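Local structure of putative aminooxidase (Propionibacterium acnes, 2BA9) at residues G44-P49 with D203-M208; R54-G59 with I362-T367; Q115-L120 with E147-N152. The protein isomerises polyunsaturated fatty acids, probably turning linoleic acid into a conjugated form, with bound FAD as cofactor. All blocks are in the same frame, centred on the assembly; numbering follows the deposited sequence.

Interaction 1: G44-P49 with D203-M208. With FAD (flavin-adenine dinucleotide), chain D.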
loop_
_atom_site.group_PDB
_atom_site.type_symbol
_atom_site.label_atom_id
_atom_site.label_comp_id
_atom_site.label_asym_id
_atom_site.label_seq_id
_atom_site.Cartn_x
_atom_site.Cartn_y
_atom_site.Cartn_z
ATOM N N GLY A 44 8.007 -8.009 0.764
ATOM C CA GLY A 44 8.046 -6.622 1.239
ATOM C C GLY A 44 7.106 -6.349 2.411
ATOM O O GLY A 44 7.300 -6.879 3.521
ATOM N N LYS A 45 6.084 -5.531 2.159
ATOM C CA LYS A 45 5.154 -5.098 3.211
ATOM C C LYS A 45 3.952 -6.052 3.380
ATOM O O LYS A 45 3.066 -5.823 4.212
ATOM C CB LYS A 45 4.714 -3.643 2.982
ATOM C CG LYS A 45 5.874 -2.649 3.096
ATOM C CD LYS A 45 5.394 -1.218 3.281
ATOM C CE LYS A 45 4.878 -0.620 1.969
ATOM N NZ LYS A 45 5.983 -0.284 1.022
ATOM N N CYS A 46 3.939 -7.114 2.579
ATOM C CA CYS A 46 3.203 -8.331 2.910
ATOM C C CYS A 46 4.154 -9.170 3.744
ATOM O O CYS A 46 4.991 -9.900 3.199
ATOM C CB CYS A 46 2.791 -9.084 1.661
ATOM S SG CYS A 46 1.597 -8.192 0.664
ATOM N N HIS A 47 4.026 -9.044 5.064
ATOM C CA HIS A 47 5.028 -9.552 5.999
ATOM C C HIS A 47 4.349 -10.230 7.157
ATOM O O HIS A 47 3.739 -9.562 8.008
ATOM C CB HIS A 47 5.888 -8.400 6.501
ATOM C CG HIS A 47 7.184 -8.831 7.105
ATOM N ND1 HIS A 47 8.214 -9.349 6.352
ATOM C CD2 HIS A 47 7.621 -8.818 8.385
ATOM C CE1 HIS A 47 9.233 -9.633 7.144
ATOM N NE2 HIS A 47 8.902 -9.312 8.381
ATOM N N SER A 48 4.497 -11.552 7.212
ATOM C CA SER A 48 3.726 -12.393 8.117
ATOM C C SER A 48 4.620 -13.317 8.968
ATOM O O SER A 48 4.810 -14.484 8.628
ATOM C CB SER A 48 2.737 -13.228 7.295
ATOM O OG SER A 48 2.147 -12.447 6.262
ATOM N N PRO A 49 5.172 -12.796 10.078
ATOM C CA PRO A 49 5.998 -13.634 10.946
ATOM C C PRO A 49 5.222 -14.591 11.847
ATOM O O PRO A 49 4.006 -14.496 11.980
ATOM C CB PRO A 49 6.773 -12.618 11.800
ATOM C CG PRO A 49 6.394 -11.250 11.289
ATOM C CD PRO A 49 5.099 -11.413 10.578
ATOM N N ASP A 203 -2.166 -18.303 6.468
ATOM C CA ASP A 203 -0.702 -18.305 6.487
ATOM C C ASP A 203 -0.128 -16.949 6.116
ATOM O O ASP A 203 1.052 -16.833 5.780
ATOM C CB ASP A 203 -0.162 -19.404 5.567
ATOM C CG ASP A 203 -0.316 -20.793 6.178
ATOM O OD1 ASP A 203 0.321 -21.058 7.238
ATOM O OD2 ASP A 203 -1.073 -21.613 5.608
ATOM N N GLY A 204 -0.967 -15.923 6.178
ATOM C CA GLY A 204 -0.527 -14.554 5.981
ATOM C C GLY A 204 -0.456 -14.117 4.532
ATOM O O GLY A 204 -0.307 -14.953 3.618
ATOM N N THR A 205 -0.570 -12.804 4.321
ATOM C CA THR A 205 -0.463 -12.252 2.983
ATOM C C THR A 205 0.914 -12.597 2.396
ATOM O O THR A 205 1.024 -12.807 1.191
ATOM C CB THR A 205 -0.709 -10.724 2.930
ATOM O OG1 THR A 205 0.150 -10.061 3.865
ATOM C CG2 THR A 205 -2.160 -10.385 3.257
ATOM N N GLN A 206 1.943 -12.704 3.249
ATOM C CA GLN A 206 3.304 -12.988 2.777
ATOM C C GLN A 206 3.406 -14.349 2.076
ATOM O O GLN A 206 4.174 -14.498 1.127
ATOM C CB GLN A 206 4.305 -12.915 3.931
ATOM C CG GLN A 206 5.780 -13.065 3.496
ATOM C CD GLN A 206 6.775 -12.924 4.643
ATOM O OE1 GLN A 206 6.431 -13.141 5.816
ATOM N NE2 GLN A 206 8.017 -12.549 4.310
ATOM N N ALA A 207 2.609 -15.324 2.529
ATOM C CA ALA A 207 2.714 -16.714 2.064
ATOM C C ALA A 207 2.640 -16.866 0.551
ATOM O O ALA A 207 3.438 -17.586 -0.034
ATOM C CB ALA A 207 1.636 -17.579 2.715
ATOM N N MET A 208 1.664 -16.200 -0.070
ATOM C CA MET A 208 1.419 -16.359 -1.499
ATOM C C MET A 208 2.497 -15.725 -2.382
ATOM O O MET A 208 2.703 -16.147 -3.515
ATOM C CB MET A 208 0.023 -15.830 -1.881
ATOM C CG MET A 208 -0.233 -14.349 -1.606
ATOM S SD MET A 208 -2.016 -14.006 -1.509
ATOM C CE MET A 208 -2.018 -12.250 -1.084
HETATM P PA FAD D . 7.052 -3.242 -0.959
HETATM O O1A FAD D . 5.968 -4.158 -0.470
HETATM O O2A FAD D . 7.518 -2.166 -0.000
HETATM O O5B FAD D . 8.343 -4.124 -1.307
HETATM C C5B FAD D . 9.462 -3.455 -1.840
HETATM C C4B FAD D . 10.653 -4.388 -1.883
HETATM O O4B FAD D . 11.749 -3.704 -2.456
HETATM C C3B FAD D . 11.053 -4.871 -0.487
HETATM O O3B FAD D . 11.122 -6.279 -0.467
HETATM C C2B FAD D . 12.384 -4.199 -0.246
HETATM O O2B FAD D . 13.218 -4.921 0.661
HETATM C C1B FAD D . 12.892 -3.999 -1.685
HETATM N N9A FAD D . 13.897 -2.922 -1.728
HETATM C C8A FAD D . 13.768 -1.632 -1.258
HETATM N N7A FAD D . 14.939 -0.969 -1.471
HETATM C C5A FAD D . 15.813 -1.823 -2.073
HETATM C C6A FAD D . 17.149 -1.695 -2.504
HETATM N N6A FAD D . 17.670 -0.440 -2.698
HETATM N N1A FAD D . 17.759 -2.780 -3.122
HETATM C C2A FAD D . 17.101 -3.994 -3.263
HETATM N N3A FAD D . 15.787 -4.109 -2.829
HETATM C C4A FAD D . 15.161 -3.058 -2.230
HETATM N N1 FAD D . -2.182 -3.704 0.822
HETATM C C2 FAD D . -3.426 -4.154 0.427
HETATM O O2 FAD D . -3.632 -4.435 -0.753
HETATM N N3 FAD D . -4.443 -4.260 1.356
HETATM C C4 FAD D . -4.212 -3.946 2.679
HETATM O O4 FAD D . -5.143 -4.070 3.490
HETATM C C4X FAD D . -2.948 -3.504 3.083
HETATM N N5 FAD D . -2.684 -3.158 4.397
HETATM C C5X FAD D . -1.404 -2.878 4.834
HETATM C C6 FAD D . -1.144 -2.674 6.187
HETATM C C7 FAD D . 0.158 -2.431 6.616
HETATM C C7M FAD D . 0.403 -2.233 8.085
HETATM C C8 FAD D . 1.196 -2.379 5.690
HETATM C C8M FAD D . 2.614 -2.117 6.099
HETATM C C9 FAD D . 0.926 -2.579 4.339
HETATM C C9A FAD D . -0.374 -2.820 3.892
HETATM N N10 FAD D . -0.674 -3.003 2.529
HETATM C C10 FAD D . -1.930 -3.407 2.139
HETATM C "C1'" FAD D . 0.216 -2.451 1.467
HETATM C "C2'" FAD D . 1.001 -3.545 0.754
HETATM O "O2'" FAD D . 1.618 -4.443 1.669
HETATM C "C3'" FAD D . 2.034 -2.863 -0.130
HETATM O "O3'" FAD D . 1.389 -1.868 -0.929
HETATM C "C4'" FAD D . 2.761 -3.876 -0.998
HETATM O "O4'" FAD D . 3.623 -4.698 -0.220
HETATM C "C5'" FAD D . 3.525 -3.124 -2.078
HETATM O "O5'" FAD D . 4.442 -3.977 -2.703
HETATM P P FAD D . 5.737 -3.362 -3.457
HETATM O O1P FAD D . 6.612 -4.476 -4.001
HETATM O O2P FAD D . 5.250 -2.446 -4.526
HETATM O O3P FAD D . 6.579 -2.574 -2.340
#
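Cys46, in the FAD pocket of this amine-oxidoreductase-type fold, and Ser48, just beyond it, both meet the N-terminal part of helix 204-215; Gly44 and Lys45 of the same loop also belong to the pocket. Two hydrogen bonds between Ser48 and Gln206 join the segments. Gln206 N donates to Ser48 OG at 3.0 Å, and Ser48 N donates to Gln206 OE1 at 2.9 Å, with an N-H...O angle of 165° and the donor lying well above the carbonyl plane of the amide. A long amide suits this place: with CG anti to the backbone N (chi1 -174°) and an extended chain, Gln206 passes beside the Cys46 carbonyl, whose O is 3.2 Å from Gln206 CB. Its NE2 binds the carbonyl of Val42, so both ends of the buried amide have partners. Ser48 OG is also hydrogen-bonded to Glu57, and Thr205 OG1 to the carbonyl of Ala60. Gly204, at a phi of 85°, brings its bare CA to 3.4 Å from Ser48 OG; a CB there would clash with Ser48 CB, at 2.3 Å, and positive phi comes easily without a side chain. Toward the cofactor, Lys45 NZ makes a salt bridge with Glu401 and probably offsets phosphate charge. Lys45 grips the phosphate twice, its backbone N bonding FAD O1A at 3.0 Å and its NZ bonding FAD O2A at 2.6 Å.

Interaction 2: R54-G59 with I362-T367. With FAD (flavin-adenine dinucleotide), chain D.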
loop_
_atom_site.group_PDB
_atom_site.type_symbol
_atom_site.label_atom_id
_atom_site.label_comp_id
_atom_site.label_asym_id
_atom_site.label_seq_id
_atom_site.Cartn_x
_atom_site.Cartn_y
_atom_site.Cartn_z
ATOM N N ARG A 54 1.508 -20.079 14.637
ATOM C CA ARG A 54 0.651 -19.418 13.652
ATOM C C ARG A 54 1.295 -18.095 13.262
ATOM O O ARG A 54 2.152 -17.578 13.973
ATOM C CB ARG A 54 -0.769 -19.174 14.204
ATOM C CG ARG A 54 -1.514 -20.454 14.601
ATOM C CD ARG A 54 -3.018 -20.278 14.742
ATOM N NE ARG A 54 -3.406 -19.903 16.095
ATOM C CZ ARG A 54 -4.653 -19.923 16.577
ATOM N NH1 ARG A 54 -5.677 -20.324 15.820
ATOM N NH2 ARG A 54 -4.873 -19.550 17.835
ATOM N N ARG A 55 0.892 -17.574 12.116
ATOM C CA ARG A 55 1.473 -16.355 11.602
ATOM C C ARG A 55 0.582 -15.160 11.870
ATOM O O ARG A 55 -0.639 -15.215 11.712
ATOM C CB ARG A 55 1.767 -16.481 10.103
ATOM C CG ARG A 55 2.703 -17.643 9.766
ATOM C CD ARG A 55 2.849 -17.868 8.288
ATOM N NE ARG A 55 3.722 -16.884 7.650
ATOM C CZ ARG A 55 4.177 -16.970 6.400
ATOM N NH1 ARG A 55 3.849 -17.993 5.621
ATOM N NH2 ARG A 55 4.974 -16.027 5.923
ATOM N N TYR A 56 1.210 -14.058 12.249
ATOM C CA TYR A 56 0.500 -12.801 12.384
ATOM C C TYR A 56 0.982 -11.852 11.292
ATOM O O TYR A 56 1.961 -12.138 10.598
ATOM C CB TYR A 56 0.693 -12.207 13.782
ATOM C CG TYR A 56 2.120 -11.887 14.152
ATOM C CD1 TYR A 56 2.620 -10.600 14.017
ATOM C CD2 TYR A 56 2.965 -12.865 14.658
ATOM C CE1 TYR A 56 3.925 -10.289 14.379
ATOM C CE2 TYR A 56 4.268 -12.567 15.019
ATOM C CZ TYR A 56 4.743 -11.276 14.874
ATOM O OH TYR A 56 6.038 -10.980 15.229
ATOM N N GLU A 57 0.282 -10.732 11.142
ATOM C CA GLU A 57 0.560 -9.797 10.073
ATOM C C GLU A 57 1.209 -8.550 10.670
ATOM O O GLU A 57 0.640 -7.868 11.544
ATOM C CB GLU A 57 -0.723 -9.423 9.320
ATOM C CG GLU A 57 -1.503 -10.582 8.667
ATOM C CD GLU A 57 -0.917 -11.073 7.339
ATOM O OE1 GLU A 57 0.327 -10.992 7.147
ATOM O OE2 GLU A 57 -1.710 -11.541 6.474
ATOM N N MET A 58 2.420 -8.277 10.217
ATOM C CA MET A 58 3.067 -7.002 10.463
ATOM C C MET A 58 2.753 -6.008 9.341
ATOM O O MET A 58 2.991 -4.805 9.477
ATOM C CB MET A 58 4.581 -7.196 10.626
ATOM C CG MET A 58 4.967 -7.739 12.003
ATOM S SD MET A 58 4.488 -6.686 13.420
ATOM C CE MET A 58 5.297 -5.153 12.938
ATOM N N GLY A 59 2.197 -6.500 8.240
ATOM C CA GLY A 59 1.832 -5.633 7.111
ATOM C C GLY A 59 0.418 -5.872 6.608
ATOM O O GLY A 59 -0.526 -6.013 7.410
ATOM N N ILE A 362 5.022 -5.638 23.853
ATOM C CA ILE A 362 5.178 -5.428 22.406
ATOM C C ILE A 362 6.378 -6.265 21.965
ATOM O O ILE A 362 7.535 -5.969 22.339
ATOM C CB ILE A 362 5.453 -3.948 22.017
ATOM C CG1 ILE A 362 4.330 -3.012 22.488
ATOM C CG2 ILE A 362 5.581 -3.824 20.515
ATOM C CD1 ILE A 362 4.765 -1.552 22.629
ATOM N N ILE A 363 6.111 -7.315 21.192
ATOM C CA ILE A 363 7.165 -8.254 20.781
ATOM C C ILE A 363 7.821 -7.836 19.457
ATOM O O ILE A 363 8.943 -8.246 19.174
ATOM C CB ILE A 363 6.653 -9.739 20.699
ATOM C CG1 ILE A 363 5.671 -9.935 19.536
ATOM C CG2 ILE A 363 6.011 -10.171 22.050
ATOM C CD1 ILE A 363 5.517 -11.397 19.069
ATOM N N GLU A 364 7.125 -7.023 18.664
ATOM C CA GLU A 364 7.668 -6.476 17.417
ATOM C C GLU A 364 7.069 -5.103 17.061
ATOM O O GLU A 364 5.867 -4.874 17.181
ATOM C CB GLU A 364 7.448 -7.451 16.251
ATOM C CG GLU A 364 8.309 -7.171 15.039
ATOM C CD GLU A 364 8.052 -8.109 13.845
ATOM O OE1 GLU A 364 7.419 -9.179 13.999
ATOM O OE2 GLU A 364 8.496 -7.755 12.738
ATOM N N GLU A 365 7.935 -4.213 16.594
ATOM C CA GLU A 365 7.543 -2.897 16.114
ATOM C C GLU A 365 8.206 -2.598 14.794
ATOM O O GLU A 365 9.398 -2.880 14.609
ATOM C CB GLU A 365 7.950 -1.813 17.100
ATOM C CG GLU A 365 7.310 -0.489 16.798
ATOM C CD GLU A 365 7.702 0.556 17.779
ATOM O OE1 GLU A 365 8.815 1.102 17.620
ATOM O OE2 GLU A 365 6.913 0.809 18.723
ATOM N N GLN A 366 7.430 -2.007 13.888
ATOM C CA GLN A 366 7.936 -1.588 12.587
ATOM C C GLN A 366 7.318 -0.271 12.181
ATOM O O GLN A 366 6.096 -0.164 12.174
ATOM C CB GLN A 366 7.568 -2.633 11.530
ATOM C CG GLN A 366 8.103 -2.325 10.144
ATOM C CD GLN A 366 9.564 -2.564 10.020
ATOM O OE1 GLN A 366 10.045 -3.672 10.266
ATOM N NE2 GLN A 366 10.294 -1.538 9.619
ATOM N N THR A 367 8.148 0.719 11.841
ATOM C CA THR A 367 7.669 1.877 11.056
ATOM C C THR A 367 8.004 1.622 9.582
ATOM O O THR A 367 9.162 1.447 9.196
ATOM C CB THR A 367 8.230 3.232 11.528
ATOM O OG1 THR A 367 7.860 3.454 12.895
ATOM C CG2 THR A 367 7.664 4.372 10.680
HETATM P PA FAD D . 7.052 -3.242 -0.959
HETATM O O1A FAD D . 5.968 -4.158 -0.470
HETATM O O2A FAD D . 7.518 -2.166 -0.000
HETATM O O5B FAD D . 8.343 -4.124 -1.307
HETATM C C5B FAD D . 9.462 -3.455 -1.840
HETATM C C4B FAD D . 10.653 -4.388 -1.883
HETATM O O4B FAD D . 11.749 -3.704 -2.456
HETATM C C3B FAD D . 11.053 -4.871 -0.487
HETATM O O3B FAD D . 11.122 -6.279 -0.467
HETATM C C2B FAD D . 12.384 -4.199 -0.246
HETATM O O2B FAD D . 13.218 -4.921 0.661
HETATM C C1B FAD D . 12.892 -3.999 -1.685
HETATM N N9A FAD D . 13.897 -2.922 -1.728
HETATM C C8A FAD D . 13.768 -1.632 -1.258
HETATM N N7A FAD D . 14.939 -0.969 -1.471
HETATM C C5A FAD D . 15.813 -1.823 -2.073
HETATM C C6A FAD D . 17.149 -1.695 -2.504
HETATM N N6A FAD D . 17.670 -0.440 -2.698
HETATM N N1A FAD D . 17.759 -2.780 -3.122
HETATM C C2A FAD D . 17.101 -3.994 -3.263
HETATM N N3A FAD D . 15.787 -4.109 -2.829
HETATM C C4A FAD D . 15.161 -3.058 -2.230
HETATM N N1 FAD D . -2.182 -3.704 0.822
HETATM C C2 FAD D . -3.426 -4.154 0.427
HETATM O O2 FAD D . -3.632 -4.435 -0.753
HETATM N N3 FAD D . -4.443 -4.260 1.356
HETATM C C4 FAD D . -4.212 -3.946 2.679
HETATM O O4 FAD D . -5.143 -4.070 3.490
HETATM C C4X FAD D . -2.948 -3.504 3.083
HETATM N N5 FAD D . -2.684 -3.158 4.397
HETATM C C5X FAD D . -1.404 -2.878 4.834
HETATM C C6 FAD D . -1.144 -2.674 6.187
HETATM C C7 FAD D . 0.158 -2.431 6.616
HETATM C C7M FAD D . 0.403 -2.233 8.085
HETATM C C8 FAD D . 1.196 -2.379 5.690
HETATM C C8M FAD D . 2.614 -2.117 6.099
HETATM C C9 FAD D . 0.926 -2.579 4.339
HETATM C C9A FAD D . -0.374 -2.820 3.892
HETATM N N10 FAD D . -0.674 -3.003 2.529
HETATM C C10 FAD D . -1.930 -3.407 2.139
HETATM C "C1'" FAD D . 0.216 -2.451 1.467
HETATM C "C2'" FAD D . 1.001 -3.545 0.754
HETATM O "O2'" FAD D . 1.618 -4.443 1.669
HETATM C "C3'" FAD D . 2.034 -2.863 -0.130
HETATM O "O3'" FAD D . 1.389 -1.868 -0.929
HETATM C "C4'" FAD D . 2.761 -3.876 -0.998
HETATM O "O4'" FAD D . 3.623 -4.698 -0.220
HETATM C "C5'" FAD D . 3.525 -3.124 -2.078
HETATM O "O5'" FAD D . 4.442 -3.977 -2.703
HETATM P P FAD D . 5.737 -3.362 -3.457
HETATM O O1P FAD D . 6.612 -4.476 -4.001
HETATM O O2P FAD D . 5.250 -2.446 -4.526
HETATM O O3P FAD D . 6.579 -2.574 -2.340
#
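Met58 and Gln366 have the nearest CA atoms of the two segments, still 7.6 Å apart, so the mostly irregular 54-59 lies beside strand 362-367 without pairing with it, and side chains span the gap. Glu364 carries the polar link. Its CG is anti to the backbone N (chi1 -163°) and the chain beyond is extended, which carries the carboxylate to Tyr56. There the phenol OH donates to Glu364 OE1 at 2.6 Å, meeting that oxygen nearly along its C-O axis, while the carboxylate plane stands 79° from the ring. A tyrosine suits the place because it has both a donor at its tip and a ring to pack; the bond should help to stabilise the negative charge of Glu364. Ile363 adds an apolar touch, its CD1 lying 4.3 Å from Tyr56 CZ.

Met58 packs beside this pair. Its flexible chain is bent at chi2 and chi3; CG comes to 3.5 Å from Glu364 OE1, SD lies at the edge of the Tyr56 ring, in its plane, and CE rests on Gln366 CB at 3.7 Å. The Gln366 amide bonds within its own segment, NE2 donating to Thr367 O at 3.2 Å. Elsewhere, Met58 O accepts a bond from Trp368 NE1, and backbone bonds from Glu364 and Gln366 to Ala285 and Val283 hold the strand to its neighbour 277-288. At the end of the first segment, Gly59 C passes 3.5 Å from FAD C7, with Met58 O near the C7M methyl. The arrangement thus joins a loop at the dimethylbenzene end of the flavin to the edge strand of a large mixed sheet, of the kind that contributes to the substrate-binding domain in flavin-containing amine oxidases.

Interaction 3: Q115-L120 with E147-N152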
loop_
_atom_site.group_PDB
_atom_site.type_symbol
_atom_site.label_atom_id
_atom_site.label_comp_id
_atom_site.label_asym_id
_atom_site.label_seq_id
_atom_site.Cartn_x
_atom_site.Cartn_y
_atom_site.Cartn_z
ATOM N N GLN A 115 -24.331 7.793 -1.887
ATOM C CA GLN A 115 -25.152 7.518 -3.079
ATOM C C GLN A 115 -24.893 8.541 -4.203
ATOM O O GLN A 115 -24.754 8.174 -5.381
ATOM C CB GLN A 115 -26.641 7.511 -2.691
ATOM C CG GLN A 115 -27.666 7.561 -3.869
ATOM C CD GLN A 115 -28.032 6.203 -4.489
ATOM O OE1 GLN A 115 -28.650 6.169 -5.573
ATOM N NE2 GLN A 115 -27.683 5.093 -3.818
ATOM N N LYS A 116 -24.851 9.821 -3.842
ATOM C CA LYS A 116 -24.621 10.882 -4.828
ATOM C C LYS A 116 -23.235 10.724 -5.440
ATOM O O LYS A 116 -23.061 10.858 -6.655
ATOM C CB LYS A 116 -24.761 12.268 -4.192
ATOM C CG LYS A 116 -24.944 13.401 -5.217
ATOM C CD LYS A 116 -24.956 14.773 -4.543
ATOM C CE LYS A 116 -24.271 15.847 -5.393
ATOM N NZ LYS A 116 -24.284 17.194 -4.719
ATOM N N LEU A 117 -22.249 10.428 -4.598
ATOM C CA LEU A 117 -20.884 10.201 -5.067
ATOM C C LEU A 117 -20.852 9.023 -6.017
ATOM O O LEU A 117 -20.254 9.110 -7.085
ATOM C CB LEU A 117 -19.922 9.950 -3.899
ATOM C CG LEU A 117 -18.435 9.763 -4.244
ATOM C CD1 LEU A 117 -17.868 10.957 -5.004
ATOM C CD2 LEU A 117 -17.623 9.496 -2.959
ATOM N N GLY A 118 -21.483 7.919 -5.627
ATOM C CA GLY A 118 -21.503 6.728 -6.468
ATOM C C GLY A 118 -21.961 7.065 -7.873
ATOM O O GLY A 118 -21.374 6.626 -8.847
ATOM N N GLN A 119 -23.003 7.876 -7.979
ATOM C CA GLN A 119 -23.583 8.195 -9.287
ATOM C C GLN A 119 -22.692 9.123 -10.105
ATOM O O GLN A 119 -22.570 8.972 -11.326
ATOM C CB GLN A 119 -24.978 8.776 -9.103
ATOM C CG GLN A 119 -25.961 7.736 -8.586
ATOM C CD GLN A 119 -26.211 6.604 -9.593
ATOM O OE1 GLN A 119 -26.945 6.786 -10.576
ATOM N NE2 GLN A 119 -25.614 5.427 -9.346
ATOM N N LEU A 120 -22.059 10.068 -9.427
ATOM C CA LEU A 120 -21.057 10.934 -10.043
ATOM C C LEU A 120 -19.838 10.163 -10.550
ATOM O O LEU A 120 -19.315 10.480 -11.607
ATOM C CB LEU A 120 -20.582 11.986 -9.049
ATOM C CG LEU A 120 -21.531 13.127 -8.723
ATOM C CD1 LEU A 120 -21.084 13.753 -7.400
ATOM C CD2 LEU A 120 -21.545 14.156 -9.846
ATOM N N GLU A 147 -11.640 18.309 -0.481
ATOM C CA GLU A 147 -11.930 19.386 -1.432
ATOM C C GLU A 147 -12.735 18.842 -2.616
ATOM O O GLU A 147 -13.730 19.422 -3.030
ATOM C CB GLU A 147 -10.635 20.049 -1.912
ATOM C CG GLU A 147 -10.016 20.962 -0.868
ATOM C CD GLU A 147 -8.759 21.657 -1.362
ATOM O OE1 GLU A 147 -8.750 22.099 -2.545
ATOM O OE2 GLU A 147 -7.791 21.752 -0.563
ATOM N N PHE A 148 -12.294 17.708 -3.146
ATOM C CA PHE A 148 -13.051 16.982 -4.169
ATOM C C PHE A 148 -14.510 16.759 -3.743
ATOM O O PHE A 148 -15.438 17.067 -4.494
ATOM C CB PHE A 148 -12.348 15.646 -4.480
ATOM C CG PHE A 148 -13.200 14.664 -5.245
ATOM C CD1 PHE A 148 -13.308 14.743 -6.623
ATOM C CD2 PHE A 148 -13.902 13.668 -4.576
ATOM C CE1 PHE A 148 -14.103 13.835 -7.339
ATOM C CE2 PHE A 148 -14.691 12.752 -5.279
ATOM C CZ PHE A 148 -14.788 12.838 -6.668
ATOM N N LEU A 149 -14.702 16.222 -2.534
ATOM C CA LEU A 149 -16.048 15.995 -1.985
ATOM C C LEU A 149 -16.850 17.296 -1.840
ATOM O O LEU A 149 -18.025 17.374 -2.247
ATOM C CB LEU A 149 -15.959 15.267 -0.629
ATOM C CG LEU A 149 -15.514 13.800 -0.626
ATOM C CD1 LEU A 149 -15.576 13.172 0.782
ATOM C CD2 LEU A 149 -16.318 12.960 -1.609
ATOM N N ALA A 150 -16.212 18.322 -1.269
ATOM C CA ALA A 150 -16.830 19.632 -1.084
ATOM C C ALA A 150 -17.361 20.228 -2.384
ATOM O O ALA A 150 -18.447 20.784 -2.431
ATOM C CB ALA A 150 -15.845 20.604 -0.419
ATOM N N LEU A 151 -16.594 20.092 -3.449
ATOM C CA LEU A 151 -16.992 20.611 -4.752
ATOM C C LEU A 151 -18.292 19.967 -5.243
ATOM O O LEU A 151 -19.063 20.580 -5.988
ATOM C CB LEU A 151 -15.869 20.335 -5.751
ATOM C CG LEU A 151 -15.909 21.025 -7.098
ATOM C CD1 LEU A 151 -15.770 22.531 -6.947
ATOM C CD2 LEU A 151 -14.800 20.453 -7.948
ATOM N N ASN A 152 -18.531 18.728 -4.812
ATOM C CA ASN A 152 -19.698 17.967 -5.239
ATOM C C ASN A 152 -20.779 17.871 -4.161
ATOM O O ASN A 152 -21.705 17.086 -4.289
ATOM C CB ASN A 152 -19.238 16.572 -5.680
ATOM C CG ASN A 152 -18.470 16.607 -6.992
ATOM O OD1 ASN A 152 -19.039 16.917 -8.045
ATOM N ND2 ASN A 152 -17.173 16.286 -6.941
#
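Leu117 and Leu120 on helix 106-122 pack against the C-terminal end of helix 145-151, a helix-helix contact in a helical part of the fold well away from the flavin. Leucines suit the interface because their branched ends can divide between neighbours. In Leu117, chi1 of -177° sets CG anti to the backbone N, and chi2 of 57° turns the methyls so that CD1 meets Phe148 CE2 at 3.7 Å and CD2 meets Leu149 CD2 at 3.9 Å, these two leucines crossing at about a right angle. Leu120 sets CD1 3.8 Å from Asn152 CB. Asn152, just past the helix end, folds its side chain back: ND2 donates to Phe148 O at 3.1 Å and lies over one face of the Phe148 ring, toward the rim. ND2 is also bonded to Tyr125 OH, while OD1 takes a bond from Lys124 NZ, which accounts for both ends of this buried amide. Lys116, more exposed, extends across the gap with a bend at chi3. A positive charge would be well placed by a helix C terminus, where carbonyls gather partial negative charge. Lys116 NZ donates to Asn152 O at 2.6 Å, from 39° above that carbonyl plane.

In the fold
From the N terminus, the chain passes strand 33-36, enters the FAD-binding loop 44-49, and runs through the short hairpin to 54-59. Interaction 3 closes first, a short loop between helices 106-122 and 145-151. Interaction 1 then brings 203-208 back to 44-49, and interaction 2 brings 362-367 back to 54-59. Their segments alternate, so interactions 1 and 2 cross, while interaction 3 falls within both loops. The first two touch: Glu57 bonds Ser48 and Thr205, tying 54-59 to the cofactor loop and helix 204-215, while interaction 2 adds the edge strand of the mixed sheet. Interaction 3 lies on the opposite side of the chain's centre from both, about 35 Å from interaction 1 between centres.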